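Local structure of proline dehydrogenase (Bradyrhizobium japonicum USDA 110, 3HAZ) at residues 934-942 with 953-961; 620-629 with 968-978. The protein probably oxidizes proline to glutamate in two steps, joining an FAD-dependent proline dehydrogenase and an NAD-dependent aldehyde dehydrogenase in one chain. All coordinates share one frame; numbering follows the deposited sequence.

Contact 1: residues 934-942 with 953-961; sequences RVQVGNIYV and VQPFGGNGL. With NAD (nicotinamide-adenine-dinucleotide), chain D.
Asn939 meets the backbone of Pro955, Phe956 and Gly957 with both ends of its amide. Its OD1 accepts the N-H of Gly957 at 3.0 Å in a fairly straight bond (159° at the hydrogen), while ND2 donates a hydrogen bond to Pro955 O, also at 3.0 Å, approaching from above that carbonyl plane. With CG beside the backbone N (chi1 -73°), the amide reaches across to the loop, and the two bonds fix its rotation. Asparagine suits the place because one short group offers a donor and an acceptor together. A leucine here would probably leave the Gly957 N-H without its acceptor and the turn at 955-957 less firmly held, although Pro955 O would keep Lys967 and Thr982 of the second subunit as donors. Packing is tightest beside it, where Gly938 CA lies 3.3 Å from Gly957 O in a CA-H...O contact; a side chain on Gly938 would run into that oxygen, and the backbone angles of Gly957 themselves call for glycine. Looser packing marks the flanks. Tyr941 OH only brushes Gln954 CB at 4.0 Å, Gln954 turning its amide to Val950 N and to Asn643 of the second subunit, and at the other end Gln936, partly exposed, lies beside Asn959. The Phe956 ring, its CD1 3.6 Å from Asn939 OD1, presents its CE2 edge to the nicotinamide amide, with NAD O7N at 3.3 Å. Strand 939-942, which continues the sheet into the second subunit, thus backs a loop of the NAD pocket in the aldehyde dehydrogenase fold, close to the predicted active-site residues Glu760 and Cys794.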
loop_
_atom_site.group_PDB
_atom_site.type_symbol
_atom_site.label_atom_id
_atom_site.label_comp_id
_atom_site.label_asym_id
_atom_site.label_seq_id
_atom_site.Cartn_x
_atom_site.Cartn_y
_atom_site.Cartn_z
ATOM N N ARG A 934 -21.835 -26.812 24.466
ATOM C CA ARG A 934 -21.894 -27.857 25.478
ATOM C C ARG A 934 -20.982 -29.059 25.205
ATOM O O ARG A 934 -20.344 -29.579 26.122
ATOM C CB ARG A 934 -23.339 -28.328 25.638
ATOM C CG ARG A 934 -23.500 -29.561 26.498
ATOM C CD ARG A 934 -23.012 -29.316 27.917
ATOM N NE ARG A 934 -23.375 -30.421 28.797
ATOM C CZ ARG A 934 -24.499 -30.478 29.500
ATOM N NH1 ARG A 934 -24.746 -31.530 30.268
ATOM N NH2 ARG A 934 -25.375 -29.481 29.435
ATOM N N VAL A 935 -20.930 -29.499 23.950
ATOM C CA VAL A 935 -20.217 -30.727 23.600
ATOM C C VAL A 935 -18.751 -30.488 23.220
ATOM O O VAL A 935 -18.371 -29.388 22.807
ATOM C CB VAL A 935 -20.934 -31.480 22.463
ATOM C CG1 VAL A 935 -22.384 -31.735 22.838
ATOM C CG2 VAL A 935 -20.852 -30.689 21.166
ATOM N N GLN A 936 -17.931 -31.524 23.360
ATOM C CA GLN A 936 -16.501 -31.415 23.081
ATOM C C GLN A 936 -16.082 -32.196 21.832
ATOM O O GLN A 936 -14.897 -32.309 21.518
ATOM C CB GLN A 936 -15.689 -31.884 24.293
ATOM C CG GLN A 936 -15.384 -30.786 25.301
ATOM C CD GLN A 936 -14.387 -31.231 26.361
ATOM O OE1 GLN A 936 -14.728 -31.988 27.269
ATOM N NE2 GLN A 936 -13.150 -30.755 26.251
ATOM N N VAL A 937 -17.072 -32.734 21.133
ATOM C CA VAL A 937 -16.873 -33.529 19.926
ATOM C C VAL A 937 -15.950 -32.854 18.911
ATOM O O VAL A 937 -15.988 -31.640 18.751
ATOM C CB VAL A 937 -18.242 -33.798 19.270
ATOM C CG1 VAL A 937 -18.089 -34.665 18.042
ATOM C CG2 VAL A 937 -19.165 -34.465 20.286
ATOM N N GLY A 938 -15.140 -33.647 18.212
ATOM C CA GLY A 938 -14.160 -33.104 17.278
ATOM C C GLY A 938 -14.736 -32.463 16.021
ATOM O O GLY A 938 -14.240 -31.439 15.551
ATOM N N ASN A 939 -15.784 -33.068 15.469
ATOM C CA ASN A 939 -16.375 -32.588 14.227
ATOM C C ASN A 939 -17.885 -32.483 14.364
ATOM O O ASN A 939 -18.574 -33.485 14.591
ATOM C CB ASN A 939 -16.004 -33.505 13.053
ATOM C CG ASN A 939 -14.549 -33.342 12.618
ATOM O OD1 ASN A 939 -13.640 -33.926 13.206
ATOM N ND2 ASN A 939 -14.331 -32.558 11.569
ATOM N N ILE A 940 -18.386 -31.256 14.258
ATOM C CA ILE A 940 -19.816 -30.982 14.352
ATOM C C ILE A 940 -20.325 -30.571 12.973
ATOM O O ILE A 940 -19.767 -29.681 12.324
ATOM C CB ILE A 940 -20.100 -29.894 15.415
ATOM C CG1 ILE A 940 -19.575 -30.360 16.782
ATOM C CG2 ILE A 940 -21.591 -29.549 15.488
ATOM C CD1 ILE A 940 -19.767 -29.356 17.893
ATOM N N TYR A 941 -21.356 -31.263 12.510
ATOM C CA TYR A 941 -21.949 -30.990 11.208
ATOM C C TYR A 941 -23.393 -30.518 11.390
ATOM O O TYR A 941 -24.213 -31.205 12.009
ATOM C CB TYR A 941 -21.932 -32.248 10.346
ATOM C CG TYR A 941 -20.556 -32.711 9.908
ATOM C CD1 TYR A 941 -19.904 -33.750 10.568
ATOM C CD2 TYR A 941 -19.926 -32.127 8.814
ATOM C CE1 TYR A 941 -18.654 -34.191 10.153
ATOM C CE2 TYR A 941 -18.677 -32.555 8.393
ATOM C CZ TYR A 941 -18.041 -33.584 9.063
ATOM O OH TYR A 941 -16.793 -34.000 8.634
ATOM N N VAL A 942 -23.696 -29.350 10.844
ATOM C CA VAL A 942 -24.997 -28.731 11.037
ATOM C C VAL A 942 -25.805 -28.713 9.743
ATOM O O VAL A 942 -25.378 -28.138 8.741
ATOM C CB VAL A 942 -24.843 -27.293 11.575
ATOM C CG1 VAL A 942 -26.220 -26.639 11.800
ATOM C CG2 VAL A 942 -24.030 -27.311 12.861
ATOM N N VAL A 953 -10.352 -28.765 4.761
ATOM C CA VAL A 953 -11.644 -28.090 4.890
ATOM C C VAL A 953 -12.307 -28.469 6.211
ATOM O O VAL A 953 -12.660 -27.601 7.007
ATOM C CB VAL A 953 -12.566 -28.438 3.711
ATOM C CG1 VAL A 953 -13.942 -27.769 3.873
ATOM C CG2 VAL A 953 -11.902 -28.031 2.397
ATOM N N GLN A 954 -12.478 -29.769 6.437
ATOM C CA GLN A 954 -12.876 -30.270 7.749
ATOM C C GLN A 954 -11.735 -31.069 8.374
ATOM O O GLN A 954 -11.681 -32.294 8.225
ATOM C CB GLN A 954 -14.138 -31.143 7.673
ATOM C CG GLN A 954 -15.394 -30.382 7.253
ATOM C CD GLN A 954 -15.732 -30.570 5.791
ATOM O OE1 GLN A 954 -15.370 -31.581 5.189
ATOM N NE2 GLN A 954 -16.447 -29.601 5.213
ATOM N N PRO A 955 -10.804 -30.380 9.055
ATOM C CA PRO A 955 -9.793 -31.130 9.815
ATOM C C PRO A 955 -10.537 -32.132 10.673
ATOM O O PRO A 955 -11.476 -31.756 11.378
ATOM C CB PRO A 955 -9.132 -30.053 10.676
ATOM C CG PRO A 955 -9.264 -28.796 9.840
ATOM C CD PRO A 955 -10.608 -28.921 9.151
ATOM N N PHE A 956 -10.153 -33.395 10.577
ATOM C CA PHE A 956 -10.962 -34.461 11.123
ATOM C C PHE A 956 -10.272 -35.189 12.274
ATOM O O PHE A 956 -9.086 -35.498 12.201
ATOM C CB PHE A 956 -11.338 -35.445 10.014
ATOM C CG PHE A 956 -12.215 -36.563 10.487
ATOM C CD1 PHE A 956 -13.591 -36.403 10.541
ATOM C CD2 PHE A 956 -11.666 -37.769 10.895
ATOM C CE1 PHE A 956 -14.408 -37.427 10.992
ATOM C CE2 PHE A 956 -12.480 -38.802 11.341
ATOM C CZ PHE A 956 -13.851 -38.629 11.387
ATOM N N GLY A 957 -11.026 -35.469 13.332
ATOM C CA GLY A 957 -10.493 -36.186 14.475
ATOM C C GLY A 957 -11.153 -35.755 15.769
ATOM O O GLY A 957 -11.524 -34.591 15.937
ATOM N N GLY A 958 -11.284 -36.692 16.696
ATOM C CA GLY A 958 -12.046 -36.441 17.901
ATOM C C GLY A 958 -11.208 -36.508 19.155
ATOM O O GLY A 958 -9.990 -36.613 19.089
ATOM N N ASN A 959 -11.872 -36.448 20.301
ATOM C CA ASN A 959 -11.189 -36.506 21.585
ATOM C C ASN A 959 -11.875 -37.493 22.511
ATOM O O ASN A 959 -12.701 -38.299 22.068
ATOM C CB ASN A 959 -11.128 -35.115 22.210
ATOM C CG ASN A 959 -12.337 -34.275 21.861
ATOM O OD1 ASN A 959 -12.233 -33.280 21.138
ATOM N ND2 ASN A 959 -13.503 -34.687 22.352
ATOM N N GLY A 960 -11.537 -37.442 23.793
ATOM C CA GLY A 960 -11.995 -38.460 24.716
ATOM C C GLY A 960 -11.569 -39.810 24.177
ATOM O O GLY A 960 -10.441 -39.957 23.704
ATOM N N LEU A 961 -12.472 -40.788 24.219
ATOM C CA LEU A 961 -12.183 -42.134 23.728
ATOM C C LEU A 961 -12.051 -42.196 22.203
ATOM O O LEU A 961 -11.725 -43.245 21.647
ATOM C CB LEU A 961 -13.266 -43.123 24.194
ATOM C CG LEU A 961 -13.503 -43.282 25.698
ATOM C CD1 LEU A 961 -14.623 -44.311 25.988
ATOM C CD2 LEU A 961 -12.222 -43.677 26.408
HETATM P PA NAD D . -8.192 -52.335 14.735
HETATM O O1A NAD D . -7.923 -51.773 16.252
HETATM O O2A NAD D . -8.905 -53.621 14.800
HETATM O O5B NAD D . -6.703 -52.539 14.008
HETATM C C5B NAD D . -6.260 -51.576 13.062
HETATM C C4B NAD D . -4.749 -51.689 12.811
HETATM O O4B NAD D . -3.928 -51.927 14.017
HETATM C C3B NAD D . -4.307 -52.887 11.873
HETATM O O3B NAD D . -3.443 -52.653 10.804
HETATM C C2B NAD D . -3.996 -53.971 12.901
HETATM O O2B NAD D . -3.486 -55.216 12.479
HETATM C C1B NAD D . -3.259 -53.180 13.892
HETATM N N9A NAD D . -3.209 -53.858 15.196
HETATM C C8A NAD D . -4.096 -54.757 15.695
HETATM N N7A NAD D . -3.648 -55.139 16.993
HETATM C C5A NAD D . -2.452 -54.436 17.267
HETATM C C6A NAD D . -1.605 -54.431 18.369
HETATM N N6A NAD D . -1.912 -55.269 19.517
HETATM N N1A NAD D . -0.498 -53.645 18.374
HETATM C C2A NAD D . -0.211 -52.848 17.279
HETATM N N3A NAD D . -1.043 -52.852 16.192
HETATM C C4A NAD D . -2.167 -53.650 16.187
HETATM O O3 NAD D . -9.046 -51.209 13.830
HETATM P PN NAD D . -9.786 -51.684 12.407
HETATM O O1N NAD D . -10.710 -53.038 12.699
HETATM O O2N NAD D . -8.772 -51.970 11.390
HETATM O O5D NAD D . -10.778 -50.463 11.850
HETATM C C5D NAD D . -11.978 -50.158 12.546
HETATM C C4D NAD D . -11.770 -49.119 13.668
HETATM O O4D NAD D . -10.842 -47.989 13.366
HETATM C C3D NAD D . -13.017 -48.419 14.361
HETATM O O3D NAD D . -13.196 -48.548 15.751
HETATM C C2D NAD D . -12.906 -47.005 13.749
HETATM O O2D NAD D . -13.804 -45.975 14.113
HETATM C C1D NAD D . -11.449 -46.786 13.791
HETATM N N1N NAD D . -11.117 -45.720 12.836
HETATM C C2N NAD D . -11.040 -44.390 13.289
HETATM C C3N NAD D . -10.729 -43.324 12.343
HETATM C C7N NAD D . -10.634 -41.870 12.841
HETATM O O7N NAD D . -10.181 -41.045 12.132
HETATM N N7N NAD D . -10.967 -41.549 14.214
HETATM C C4N NAD D . -10.502 -43.644 10.911
HETATM C C5N NAD D . -10.576 -44.965 10.464
HETATM C C6N NAD D . -10.888 -46.050 11.421
#

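Contact 2: residues 620-629 with 968-978; sequences YYAAQGRKLF and AGGPHYLARFA. With SO4 (sulfate ion), chain G.
Tyr620 and Tyr621, neighbours on one helix, part ways at chi1: CG of Tyr620 stands opposite its backbone N (178°), whereas CG of Tyr621 lies beside its own (-67°), and the two rings reach different parts of the 968-978 loop. Tyr621 OH accepts the N-H of Gly969 at 2.8 Å, the amide lying near the plane of the ring, and its CZ packs 3.5 Å from Tyr973 CD2. These two rings are nearly parallel, 14° apart, but offset until little of one lies over the other. Tyr620 instead sets its hydroxyl edge against Gly970 and Pro971 N. Glycine fits position 969, where phi is positive. Leu974 fills the middle of the contact: its CD1 packs on the helix backbone, 3.5 Å from both Gly625 N and Tyr621 O, where glycine adds no side chain, and its CD2 is 3.9 Å from Tyr621 CD1. Toward the helix end, Leu628 CD2 meets Ala975 CB at 3.9 Å, and Phe629 CE2 touches Ala978 CB at 3.8 Å. On the more polar flank a water accepts from Gln624 NE2 (2.6 Å) and donates to Pro971 O. Arg626 NE makes a weak hydrogen bond to O3 of a sulfate, probably from the crystallisation liquor. Helix 604-629 is flanked by helix 571-587, whose Glu579 forms a salt bridge with Arg626; helix 664-675 packs on Tyr621, Tyr973 and Leu974, and Met647 of strand 641-656 covers Leu628, Phe629 and Ala975.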
loop_
_atom_site.group_PDB
_atom_site.type_symbol
_atom_site.label_atom_id
_atom_site.label_comp_id
_atom_site.label_asym_id
_atom_site.label_seq_id
_atom_site.Cartn_x
_atom_site.Cartn_y
_atom_site.Cartn_z
ATOM N N TYR A 620 -1.985 -31.292 0.420
ATOM C CA TYR A 620 -2.168 -30.485 1.615
ATOM C C TYR A 620 -0.981 -30.596 2.577
ATOM O O TYR A 620 -0.470 -29.586 3.065
ATOM C CB TYR A 620 -3.468 -30.859 2.332
ATOM C CG TYR A 620 -3.674 -30.075 3.608
ATOM C CD1 TYR A 620 -4.037 -28.732 3.573
ATOM C CD2 TYR A 620 -3.480 -30.669 4.845
ATOM C CE1 TYR A 620 -4.218 -28.007 4.749
ATOM C CE2 TYR A 620 -3.654 -29.954 6.019
ATOM C CZ TYR A 620 -4.021 -28.627 5.963
ATOM O OH TYR A 620 -4.185 -27.930 7.136
ATOM N N TYR A 621 -0.537 -31.818 2.855
ATOM C CA TYR A 621 0.649 -31.972 3.691
ATOM C C TYR A 621 1.890 -31.386 3.008
ATOM O O TYR A 621 2.787 -30.853 3.672
ATOM C CB TYR A 621 0.867 -33.433 4.107
ATOM C CG TYR A 621 -0.214 -33.944 5.034
ATOM C CD1 TYR A 621 -0.853 -33.083 5.921
ATOM C CD2 TYR A 621 -0.589 -35.283 5.030
ATOM C CE1 TYR A 621 -1.852 -33.537 6.767
ATOM C CE2 TYR A 621 -1.583 -35.748 5.876
ATOM C CZ TYR A 621 -2.212 -34.869 6.741
ATOM O OH TYR A 621 -3.201 -35.322 7.585
ATOM N N ALA A 622 1.944 -31.464 1.682
ATOM C CA ALA A 622 3.068 -30.853 0.980
ATOM C C ALA A 622 3.046 -29.350 1.223
ATOM O O ALA A 622 4.077 -28.741 1.509
ATOM C CB ALA A 622 3.027 -31.166 -0.510
ATOM N N ALA A 623 1.855 -28.759 1.135
ATOM C CA ALA A 623 1.701 -27.314 1.282
ATOM C C ALA A 623 1.976 -26.847 2.709
ATOM O O ALA A 623 2.668 -25.854 2.916
ATOM C CB ALA A 623 0.300 -26.872 0.829
ATOM N N GLN A 624 1.410 -27.545 3.691
ATOM C CA GLN A 624 1.669 -27.230 5.093
ATOM C C GLN A 624 3.132 -27.522 5.418
ATOM O O GLN A 624 3.756 -26.825 6.217
ATOM C CB GLN A 624 0.756 -28.037 6.026
ATOM C CG GLN A 624 -0.738 -27.732 5.888
ATOM C CD GLN A 624 -1.069 -26.266 6.126
ATOM O OE1 GLN A 624 -1.582 -25.582 5.240
ATOM N NE2 GLN A 624 -0.776 -25.778 7.322
ATOM N N GLY A 625 3.674 -28.558 4.789
ATOM C CA GLY A 625 5.068 -28.914 4.978
ATOM C C GLY A 625 6.032 -27.791 4.636
ATOM O O GLY A 625 6.995 -27.551 5.372
ATOM N N ARG A 626 5.794 -27.097 3.524
ATOM C CA ARG A 626 6.677 -25.995 3.140
ATOM C C ARG A 626 6.556 -24.835 4.113
ATOM O O ARG A 626 7.542 -24.198 4.448
ATOM C CB ARG A 626 6.388 -25.500 1.722
ATOM C CG ARG A 626 6.740 -26.478 0.620
ATOM C CD ARG A 626 6.648 -25.791 -0.740
ATOM N NE ARG A 626 7.000 -26.693 -1.829
ATOM C CZ ARG A 626 6.113 -27.353 -2.564
ATOM N NH1 ARG A 626 6.524 -28.157 -3.534
ATOM N NH2 ARG A 626 4.819 -27.204 -2.328
ATOM N N LYS A 627 5.343 -24.557 4.561
ATOM C CA LYS A 627 5.133 -23.471 5.502
ATOM C C LYS A 627 5.853 -23.761 6.806
ATOM O O LYS A 627 6.486 -22.884 7.380
ATOM C CB LYS A 627 3.642 -23.282 5.791
ATOM C CG LYS A 627 2.853 -22.545 4.711
ATOM C CD LYS A 627 1.386 -22.410 5.127
ATOM C CE LYS A 627 0.528 -21.803 4.022
ATOM N NZ LYS A 627 -0.923 -21.754 4.392
ATOM N N LEU A 628 5.737 -24.993 7.281
ATOM C CA LEU A 628 6.278 -25.352 8.586
ATOM C C LEU A 628 7.777 -25.654 8.562
ATOM O O LEU A 628 8.513 -25.226 9.448
ATOM C CB LEU A 628 5.518 -26.544 9.171
ATOM C CG LEU A 628 5.809 -26.862 10.638
ATOM C CD1 LEU A 628 5.808 -25.590 11.467
ATOM C CD2 LEU A 628 4.796 -27.861 11.193
ATOM N N PHE A 629 8.227 -26.405 7.562
ATOM C CA PHE A 629 9.599 -26.905 7.559
ATOM C C PHE A 629 10.482 -26.200 6.529
ATOM O O PHE A 629 11.660 -26.521 6.397
ATOM C CB PHE A 629 9.616 -28.418 7.323
ATOM C CG PHE A 629 8.673 -29.182 8.218
ATOM C CD1 PHE A 629 7.604 -29.884 7.684
ATOM C CD2 PHE A 629 8.848 -29.184 9.593
ATOM C CE1 PHE A 629 6.725 -30.579 8.505
ATOM C CE2 PHE A 629 7.985 -29.879 10.420
ATOM C CZ PHE A 629 6.915 -30.575 9.876
ATOM N N ALA A 968 -6.040 -34.941 11.743
ATOM C CA ALA A 968 -5.581 -35.205 10.384
ATOM C C ALA A 968 -6.203 -34.202 9.410
ATOM O O ALA A 968 -7.358 -33.801 9.571
ATOM C CB ALA A 968 -5.951 -36.633 9.976
ATOM N N GLY A 969 -5.432 -33.796 8.407
ATOM C CA GLY A 969 -5.913 -32.885 7.382
ATOM C C GLY A 969 -6.199 -31.489 7.905
ATOM O O GLY A 969 -7.022 -30.764 7.342
ATOM N N GLY A 970 -5.528 -31.122 8.994
ATOM C CA GLY A 970 -5.646 -29.789 9.564
ATOM C C GLY A 970 -4.272 -29.187 9.835
ATOM O O GLY A 970 -3.250 -29.860 9.685
ATOM N N PRO A 971 -4.237 -27.917 10.250
ATOM C CA PRO A 971 -2.980 -27.167 10.355
ATOM C C PRO A 971 -2.122 -27.514 11.570
ATOM O O PRO A 971 -1.016 -26.991 11.674
ATOM C CB PRO A 971 -3.447 -25.709 10.444
ATOM C CG PRO A 971 -4.818 -25.782 11.030
ATOM C CD PRO A 971 -5.414 -27.097 10.577
ATOM N N HIS A 972 -2.602 -28.377 12.461
ATOM C CA HIS A 972 -1.829 -28.715 13.657
ATOM C C HIS A 972 -1.237 -30.118 13.606
ATOM O O HIS A 972 -0.662 -30.588 14.583
ATOM C CB HIS A 972 -2.686 -28.566 14.917
ATOM C CG HIS A 972 -3.248 -27.194 15.096
ATOM N ND1 HIS A 972 -2.504 -26.148 15.596
ATOM C CD2 HIS A 972 -4.476 -26.692 14.829
ATOM C CE1 HIS A 972 -3.251 -25.059 15.631
ATOM N NE2 HIS A 972 -4.452 -25.362 15.170
ATOM N N TYR A 973 -1.370 -30.777 12.459
ATOM C CA TYR A 973 -0.998 -32.186 12.331
ATOM C C TYR A 973 0.507 -32.435 12.207
ATOM O O TYR A 973 1.075 -33.241 12.952
ATOM C CB TYR A 973 -1.710 -32.786 11.121
ATOM C CG TYR A 973 -1.785 -34.297 11.087
ATOM C CD1 TYR A 973 -2.494 -35.004 12.056
ATOM C CD2 TYR A 973 -1.186 -35.015 10.056
ATOM C CE1 TYR A 973 -2.586 -36.388 12.009
ATOM C CE2 TYR A 973 -1.272 -36.395 10.000
ATOM C CZ TYR A 973 -1.972 -37.075 10.978
ATOM O OH TYR A 973 -2.055 -38.443 10.915
ATOM N N LEU A 974 1.146 -31.755 11.258
ATOM C CA LEU A 974 2.537 -32.041 10.919
ATOM C C LEU A 974 3.507 -31.807 12.073
ATOM O O LEU A 974 4.452 -32.573 12.261
ATOM C CB LEU A 974 2.972 -31.243 9.685
ATOM C CG LEU A 974 2.298 -31.659 8.370
ATOM C CD1 LEU A 974 2.921 -30.954 7.174
ATOM C CD2 LEU A 974 2.351 -33.167 8.184
ATOM N N ALA A 975 3.270 -30.746 12.837
ATOM C CA ALA A 975 4.153 -30.369 13.935
ATOM C C ALA A 975 4.354 -31.516 14.917
ATOM O O ALA A 975 5.436 -31.676 15.476
ATOM C CB ALA A 975 3.610 -29.139 14.662
ATOM N N ARG A 976 3.303 -32.300 15.136
ATOM C CA ARG A 976 3.378 -33.433 16.056
ATOM C C ARG A 976 4.397 -34.492 15.619
ATOM O O ARG A 976 4.911 -35.243 16.452
ATOM C CB ARG A 976 2.002 -34.072 16.226
ATOM C CG ARG A 976 1.887 -34.961 17.444
ATOM C CD ARG A 976 1.800 -34.131 18.712
ATOM N NE ARG A 976 1.607 -34.990 19.874
ATOM C CZ ARG A 976 2.586 -35.372 20.688
ATOM N NH1 ARG A 976 3.827 -34.957 20.478
ATOM N NH2 ARG A 976 2.322 -36.160 21.717
ATOM N N PHE A 977 4.686 -34.554 14.317
ATOM C CA PHE A 977 5.630 -35.542 13.787
ATOM C C PHE A 977 7.073 -35.062 13.871
ATOM O O PHE A 977 8.002 -35.786 13.496
ATOM C CB PHE A 977 5.307 -35.888 12.332
ATOM C CG PHE A 977 4.002 -36.615 12.147
ATOM C CD1 PHE A 977 2.805 -35.914 12.073
ATOM C CD2 PHE A 977 3.974 -37.993 12.026
ATOM C CE1 PHE A 977 1.596 -36.580 11.886
ATOM C CE2 PHE A 977 2.773 -38.668 11.841
ATOM C CZ PHE A 977 1.581 -37.957 11.771
ATOM N N ALA A 978 7.264 -33.835 14.341
ATOM C CA ALA A 978 8.599 -33.245 14.380
ATOM C C ALA A 978 9.005 -32.840 15.789
ATOM O O ALA A 978 8.193 -32.872 16.712
ATOM C CB ALA A 978 8.683 -32.048 13.438
HETATM S S SO4 G . 10.367 -24.775 -2.730
HETATM O O1 SO4 G . 9.981 -23.366 -2.740
HETATM O O2 SO4 G . 11.800 -24.890 -2.456
HETATM O O3 SO4 G . 9.613 -25.466 -1.687
HETATM O O4 SO4 G . 10.072 -25.374 -4.028
HETATM O O HOH W 1 0.504 -27.042 9.242
#

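Both contacts use the long loop between strands 939-942 and 978-986: contact 1 sets its middle against residues 934-942, contact 2 its last part against helix 604-629. Their centres are 19 Å apart, yet they touch: Phe956 N lies 3.0 Å from Ala968 O in a probable hydrogen bond, and Pro955 CB packs 3.7 Å from Gly970 CA. Through these links the loop joins strand 939-942 to helix 604-629. Contact 1 is nearer the cofactor and supplies Phe956 to the NAD pocket, its side chain about 4 Å from that of Cys794, a predicted active-site residue; in contact 2 the side chain of Ala968 lies about 6 Å from NAD and about 9 Å from that of Cys794. Both contacts also touch the second subunit.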